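Local coordinates for GCN5-related N-acetyltransferase (Brucella melitensis biovar Abortus 2308, PDB 3TCV), which probably transfers the acetyl group of acetyl-coenzyme A to an amine, possibly the N-terminal serine or alanine of a protein, as a GNAT-family acetyltransferase, at residues S108-M118 with E128-I138. Sequence-based numbering, arbitrary orientation. Where two conformers were deposited one is given.
Sequences SGKVAGRQALM and EIGSIYWGPLI
Q115 and W134 show how a beta bulge in a hairpin can be bound by side chains as well as by backbone. The indole NE1 of W134 donates to Q115 OE1 over 2.8 Å; OE1 lies in the ring plane of W134 and NE1 in the carbonyl plane of the Q115 amide, although the two planes stand 48° apart. Q115 reaches it by setting CG between its backbone N and carbonyl carbon (chi1 61°) and running on extended; its NE2 is held by the carbonyl of A147 in helix 142-158. I132 CG2 sits 3.4 Å above the centre of the indole.

On the other face of the sheet, R114 crosses Y133 at about a right angle, its NE 3.7 Å from Y133 CB, which lies over one face of the guanidinium. The chain bends at chi2 (79°), and NH1 then donates in the guanidinium plane to S131 O over 2.9 Å, reaching that carbonyl from above its plane. NH2 forms a salt bridge with E76, while Y133 OH bonds to the carbonyl of A61. Further along, M118 and E128 lie side by side, and the M118 sulfur rests 3.6 Å from G130 CA.

Paired backbone bonds join R114 with Y133, A116 with G130 and M118 with E128, but the register slips by one residue where the chain turns at S131. Beyond W134, G135 N donates to A112 O, which also accepts from a water bound to L137 N, and A112 CB packs 3.5 Å from I138 CG2.

These antiparallel strands, 110-121 and 126-134, form a central hairpin of the GNAT sheet. Chemically, each face adds a side-chain bond near the slip in register: a neutral amide-indole link on one, and on the other an arginine that grips the carbonyl of S131 at the corner and whose charge is probably balanced by E76.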
ATOM      1  N   SER B 108      -0.647  20.789 -30.500  1.00 29.37           N
ATOM      2  CA  SER B 108      -0.740  19.921 -31.677  1.00 29.20           C
ATOM      3  C   SER B 108      -2.112  19.302 -31.884  1.00 28.94           C
ATOM      4  O   SER B 108      -2.425  18.815 -32.975  1.00 30.21           O
ATOM      5  CB  SER B 108       0.292  18.807 -31.575  1.00 29.23           C
ATOM      6  OG  SER B 108       0.065  18.013 -30.422  1.00 28.51           O
ATOM      7  N   GLY B 109      -2.937  19.304 -30.844  1.00 28.93           N
ATOM      8  CA  GLY B 109      -4.186  18.552 -30.851  1.00 29.46           C
ATOM      9  C   GLY B 109      -4.049  17.035 -30.760  1.00 28.72           C
ATOM     10  O   GLY B 109      -5.054  16.335 -30.832  1.00 29.37           O
ATOM     11  N   LYS B 110      -2.825  16.529 -30.573  1.00 28.09           N
ATOM     12  CA  LYS B 110      -2.539  15.091 -30.599  1.00 26.84           C
ATOM     13  C   LYS B 110      -2.502  14.490 -29.197  1.00 25.13           C
ATOM     14  O   LYS B 110      -2.077  15.140 -28.251  1.00 23.38           O
ATOM     15  CB  LYS B 110      -1.166  14.805 -31.223  1.00 28.78           C
ATOM     16  CG  LYS B 110      -0.899  15.375 -32.614  1.00 31.19           C
ATOM     17  CD  LYS B 110      -1.782  14.777 -33.665  1.00 33.73           C
ATOM     18  CE  LYS B 110      -1.373  15.270 -35.059  1.00 35.95           C
ATOM     19  NZ  LYS B 110      -2.493  15.063 -36.020  1.00 37.15           N
ATOM     20  N   VAL B 111      -2.910  13.236 -29.090  1.00 23.89           N
ATOM     21  CA  VAL B 111      -2.705  12.480 -27.855  1.00 22.74           C
ATOM     22  C   VAL B 111      -1.200  12.354 -27.666  1.00 21.68           C
ATOM     23  O   VAL B 111      -0.467  11.984 -28.591  1.00 22.29           O
ATOM     24  CB  VAL B 111      -3.368  11.094 -27.915  1.00 22.93           C
ATOM     25  CG1 VAL B 111      -3.012  10.269 -26.667  1.00 21.53           C
ATOM     26  CG2 VAL B 111      -4.887  11.229 -28.121  1.00 23.51           C
ATOM     27  N   ALA B 112      -0.734  12.723 -26.483  1.00 20.57           N
ATOM     28  CA  ALA B 112       0.702  12.753 -26.204  1.00 19.75           C
ATOM     29  C   ALA B 112       1.125  11.723 -25.164  1.00 18.51           C
ATOM     30  O   ALA B 112       2.302  11.463 -24.999  1.00 18.23           O
ATOM     31  CB  ALA B 112       1.099  14.147 -25.747  1.00 19.41           C
ATOM     32  N   GLY B 113       0.159  11.140 -24.483  1.00 17.89           N
ATOM     33  CA  GLY B 113       0.443  10.165 -23.443  1.00 17.04           C
ATOM     34  C   GLY B 113      -0.801   9.743 -22.732  1.00 16.72           C
ATOM     35  O   GLY B 113      -1.930   9.957 -23.217  1.00 16.57           O
ATOM     36  N   ARG B 114      -0.622   9.169 -21.553  1.00 16.05           N
ATOM     37  CA  ARG B 114      -1.763   8.727 -20.763  1.00 16.50           C
ATOM     38  C   ARG B 114      -1.372   8.700 -19.285  1.00 16.25           C
ATOM     39  O   ARG B 114      -0.185   8.717 -18.968  1.00 16.16           O
ATOM     40  CB  ARG B 114      -2.286   7.358 -21.260  1.00 16.82           C
ATOM     41  CG  ARG B 114      -1.234   6.315 -21.595  1.00 17.00           C
ATOM     42  CD  ARG B 114      -0.633   5.590 -20.395  1.00 17.10           C
ATOM     43  NE  ARG B 114       0.194   4.448 -20.799  1.00 17.04           N
ATOM     44  CZ  ARG B 114       0.765   3.571 -19.974  1.00 17.33           C
ATOM     45  NH1 ARG B 114       0.648   3.702 -18.663  1.00 17.09           N
ATOM     46  NH2 ARG B 114       1.439   2.535 -20.457  1.00 17.62           N
ATOM     47  N   GLN B 115      -2.375   8.694 -18.413  1.00 16.48           N
ATOM     48  CA  GLN B 115      -2.162   8.654 -16.961  1.00 16.35           C
ATOM     49  C   GLN B 115      -3.449   8.182 -16.294  1.00 16.75           C
ATOM     50  O   GLN B 115      -4.483   8.132 -16.945  1.00 17.10           O
ATOM     51  CB  GLN B 115      -1.773  10.050 -16.435  1.00 16.48           C
ATOM     52  CG  GLN B 115      -2.806  11.141 -16.658  1.00 16.90           C
ATOM     53  CD  GLN B 115      -2.323  12.537 -16.269  1.00 17.15           C
ATOM     54  OE1 GLN B 115      -1.211  12.926 -16.607  1.00 17.44           O
ATOM     55  NE2 GLN B 115      -3.178  13.311 -15.590  1.00 17.01           N
ATOM     56  N   ALA B 116      -3.393   7.863 -15.004  1.00 16.28           N
ATOM     57  CA  ALA B 116      -4.562   7.325 -14.325  1.00 16.51           C
ATOM     58  C   ALA B 116      -4.643   7.739 -12.878  1.00 16.61           C
ATOM     59  O   ALA B 116      -3.614   7.992 -12.228  1.00 15.64           O
ATOM     60  CB  ALA B 116      -4.563   5.793 -14.438  1.00 16.75           C
ATOM     61  N   LEU B 117      -5.875   7.837 -12.394  1.00 17.14           N
ATOM     62  CA  LEU B 117      -6.184   7.838 -10.970  1.00 17.20           C
ATOM     63  C   LEU B 117      -6.384   6.384 -10.584  1.00 17.60           C
ATOM     64  O   LEU B 117      -7.104   5.644 -11.287  1.00 18.73           O
ATOM     65  CB  LEU B 117      -7.440   8.669 -10.678  1.00 17.63           C
ATOM     66  CG  LEU B 117      -7.288  10.184 -10.922  1.00 17.74           C
ATOM     67  CD1 LEU B 117      -8.644  10.874 -10.829  1.00 18.58           C
ATOM     68  CD2 LEU B 117      -6.274  10.807  -9.942  1.00 17.47           C
ATOM     69  N   MET B 118      -5.713   5.947  -9.528  1.00 17.33           N
ATOM     70  CA  MET B 118      -5.676   4.525  -9.196  1.00 17.78           C
ATOM     71  C   MET B 118      -5.538   4.294  -7.709  1.00 18.00           C
ATOM     72  O   MET B 118      -5.306   5.218  -6.958  1.00 16.93           O
ATOM     73  CB  MET B 118      -4.526   3.833  -9.946  1.00 18.03           C
ATOM     74  CG  MET B 118      -3.136   4.356  -9.623  1.00 18.08           C
ATOM     75  SD  MET B 118      -1.897   3.666 -10.758  1.00 18.41           S
ATOM     76  CE  MET B 118      -1.653   2.092  -9.939  1.00 18.08           C
ATOM     77  N   GLU B 128      -4.177   7.712  -5.826  1.00 15.71           N
ATOM     78  CA  GLU B 128      -2.840   7.815  -6.457  1.00 15.74           C
ATOM     79  C   GLU B 128      -2.941   8.311  -7.895  1.00 15.57           C
ATOM     80  O   GLU B 128      -3.873   7.952  -8.630  1.00 15.57           O
ATOM     81  CB  GLU B 128      -2.110   6.458  -6.391  1.00 16.10           C
ATOM     82  CG  GLU B 128      -0.809   6.368  -7.201  1.00 16.45           C
ATOM     83  CD  GLU B 128      -0.193   4.973  -7.298  1.00 17.26           C
ATOM     84  OE1 GLU B 128      -0.349   4.151  -6.384  1.00 18.49           O
ATOM     85  OE2 GLU B 128       0.454   4.712  -8.325  1.00 18.41           O
ATOM     86  N   ILE B 129      -1.987   9.158  -8.284  1.00 15.31           N
ATOM     87  CA  ILE B 129      -1.739   9.424  -9.706  1.00 15.43           C
ATOM     88  C   ILE B 129      -0.651   8.454 -10.148  1.00 15.26           C
ATOM     89  O   ILE B 129       0.435   8.492  -9.631  1.00 14.86           O
ATOM     90  CB  ILE B 129      -1.337  10.895 -10.028  1.00 15.51           C
ATOM     91  CG1 ILE B 129      -1.043  10.997 -11.528  1.00 15.55           C
ATOM     92  CG2 ILE B 129      -0.162  11.401  -9.156  1.00 14.92           C
ATOM     93  CD1 ILE B 129      -0.873  12.404 -12.070  1.00 16.08           C
ATOM     94  N   GLY B 130      -0.959   7.575 -11.097  1.00 15.31           N
ATOM     95  CA  GLY B 130       0.034   6.620 -11.585  1.00 15.61           C
ATOM     96  C   GLY B 130      -0.235   6.228 -13.032  1.00 15.79           C
ATOM     97  O   GLY B 130      -0.973   6.918 -13.750  1.00 15.52           O
ATOM     98  N   SER B 131       0.391   5.128 -13.427  1.00 15.93           N
ATOM     99  CA  SER B 131       0.300   4.651 -14.798  0.60 16.28           C
ATOM    100  C   SER B 131       0.682   5.781 -15.778  1.00 16.15           C
ATOM    101  O   SER B 131       0.073   5.908 -16.822  1.00 15.76           O
ATOM    102  CB  SER B 131      -1.128   4.171 -15.105  0.60 16.85           C
ATOM    103  OG  SER B 131      -1.614   3.243 -14.126  0.60 17.36           O
ATOM    104  N   ILE B 132       1.652   6.596 -15.420  1.00 16.16           N
ATOM    105  CA  ILE B 132       1.994   7.789 -16.220  1.00 16.20           C
ATOM    106  C   ILE B 132       2.910   7.453 -17.391  1.00 16.62           C
ATOM    107  O   ILE B 132       3.978   6.877 -17.214  1.00 15.77           O
ATOM    108  CB  ILE B 132       2.711   8.854 -15.340  1.00 16.39           C
ATOM    109  CG1 ILE B 132       1.754   9.368 -14.254  1.00 16.31           C
ATOM    110  CG2 ILE B 132       3.248  10.002 -16.214  1.00 16.69           C
ATOM    111  CD1 ILE B 132       2.433  10.267 -13.226  1.00 16.04           C
ATOM    112  N   TYR B 133       2.481   7.814 -18.599  1.00 16.78           N
ATOM    113  CA  TYR B 133       3.377   7.880 -19.733  1.00 17.22           C
ATOM    114  C   TYR B 133       3.157   9.221 -20.413  1.00 17.28           C
ATOM    115  O   TYR B 133       2.099   9.448 -21.008  1.00 17.29           O
ATOM    116  CB  TYR B 133       3.144   6.749 -20.753  1.00 17.87           C
ATOM    117  CG  TYR B 133       3.941   6.980 -22.008  1.00 17.81           C
ATOM    118  CD1 TYR B 133       5.324   7.117 -21.944  1.00 18.67           C
ATOM    119  CD2 TYR B 133       3.336   7.092 -23.249  1.00 18.58           C
ATOM    120  CE1 TYR B 133       6.085   7.377 -23.076  1.00 18.85           C
ATOM    121  CE2 TYR B 133       4.096   7.347 -24.401  1.00 18.36           C
ATOM    122  CZ  TYR B 133       5.462   7.480 -24.306  1.00 18.73           C
ATOM    123  OH  TYR B 133       6.264   7.726 -25.417  1.00 19.96           O
ATOM    124  N   TRP B 134       4.164  10.092 -20.301  1.00 17.35           N
ATOM    125  CA  TRP B 134       4.167  11.388 -20.958  1.00 17.61           C
ATOM    126  C   TRP B 134       5.228  11.380 -22.026  1.00 18.09           C
ATOM    127  O   TRP B 134       6.425  11.429 -21.746  1.00 18.36           O
ATOM    128  CB  TRP B 134       4.418  12.496 -19.945  1.00 17.44           C
ATOM    129  CG  TRP B 134       3.340  12.679 -18.910  1.00 17.27           C
ATOM    130  CD1 TRP B 134       1.980  12.446 -19.029  1.00 17.07           C
ATOM    131  CD2 TRP B 134       3.523  13.210 -17.554  1.00 17.18           C
ATOM    132  NE1 TRP B 134       1.331  12.748 -17.858  1.00 17.31           N
ATOM    133  CE2 TRP B 134       2.200  13.242 -16.945  1.00 17.11           C
ATOM    134  CE3 TRP B 134       4.618  13.622 -16.816  1.00 17.36           C
ATOM    135  CZ2 TRP B 134       2.011  13.646 -15.641  1.00 17.43           C
ATOM    136  CZ3 TRP B 134       4.414  14.033 -15.495  1.00 17.38           C
ATOM    137  CH2 TRP B 134       3.139  14.041 -14.925  1.00 17.24           C
ATOM    138  N   GLY B 135       4.788  11.286 -23.277  1.00 18.87           N
ATOM    139  CA  GLY B 135       5.687  11.180 -24.400  1.00 19.41           C
ATOM    140  C   GLY B 135       6.343  12.484 -24.796  1.00 20.02           C
ATOM    141  O   GLY B 135       6.148  13.534 -24.160  1.00 20.09           O
ATOM    142  N   PRO B 136       7.146  12.424 -25.851  1.00 21.54           N
ATOM    143  CA  PRO B 136       7.993  13.550 -26.252  1.00 22.50           C
ATOM    144  C   PRO B 136       7.255  14.850 -26.579  1.00 22.86           C
ATOM    145  O   PRO B 136       7.839  15.917 -26.415  1.00 23.98           O
ATOM    146  CB  PRO B 136       8.748  13.019 -27.464  1.00 23.12           C
ATOM    147  CG  PRO B 136       8.001  11.839 -27.943  1.00 22.73           C
ATOM    148  CD  PRO B 136       7.216  11.296 -26.794  1.00 21.66           C
ATOM    149  N   LEU B 137       5.990  14.787 -26.971  1.00 22.18           N
ATOM    150  CA  LEU B 137       5.257  16.009 -27.250  1.00 22.92           C
ATOM    151  C   LEU B 137       5.090  16.864 -26.007  1.00 22.98           C
ATOM    152  O   LEU B 137       4.974  18.079 -26.110  1.00 22.93           O
ATOM    153  CB  LEU B 137       3.883  15.730 -27.847  1.00 23.72           C
ATOM    154  CG  LEU B 137       3.771  15.157 -29.259  1.00 24.69           C
ATOM    155  CD1 LEU B 137       2.296  14.940 -29.564  1.00 25.37           C
ATOM    156  CD2 LEU B 137       4.404  16.086 -30.293  1.00 26.03           C
ATOM    157  N   ILE B 138       5.068  16.238 -24.827  1.00 22.57           N
ATOM    158  CA  ILE B 138       4.793  16.977 -23.602  1.00 22.54           C
ATOM    159  C   ILE B 138       5.834  16.814 -22.502  1.00 23.28           C
ATOM    160  O   ILE B 138       5.795  17.572 -21.547  1.00 22.61           O
ATOM    161  CB  ILE B 138       3.409  16.613 -23.020  1.00 22.45           C
ATOM    162  CG1 ILE B 138       3.334  15.126 -22.613  1.00 21.84           C
ATOM    163  CG2 ILE B 138       2.332  16.959 -24.030  1.00 22.27           C
ATOM    164  CD1 ILE B 138       2.019  14.748 -21.939  1.00 21.88           C
TER
HETATM  165  O   HOH W   1       4.085  12.467 -26.991  1.00 18.65           O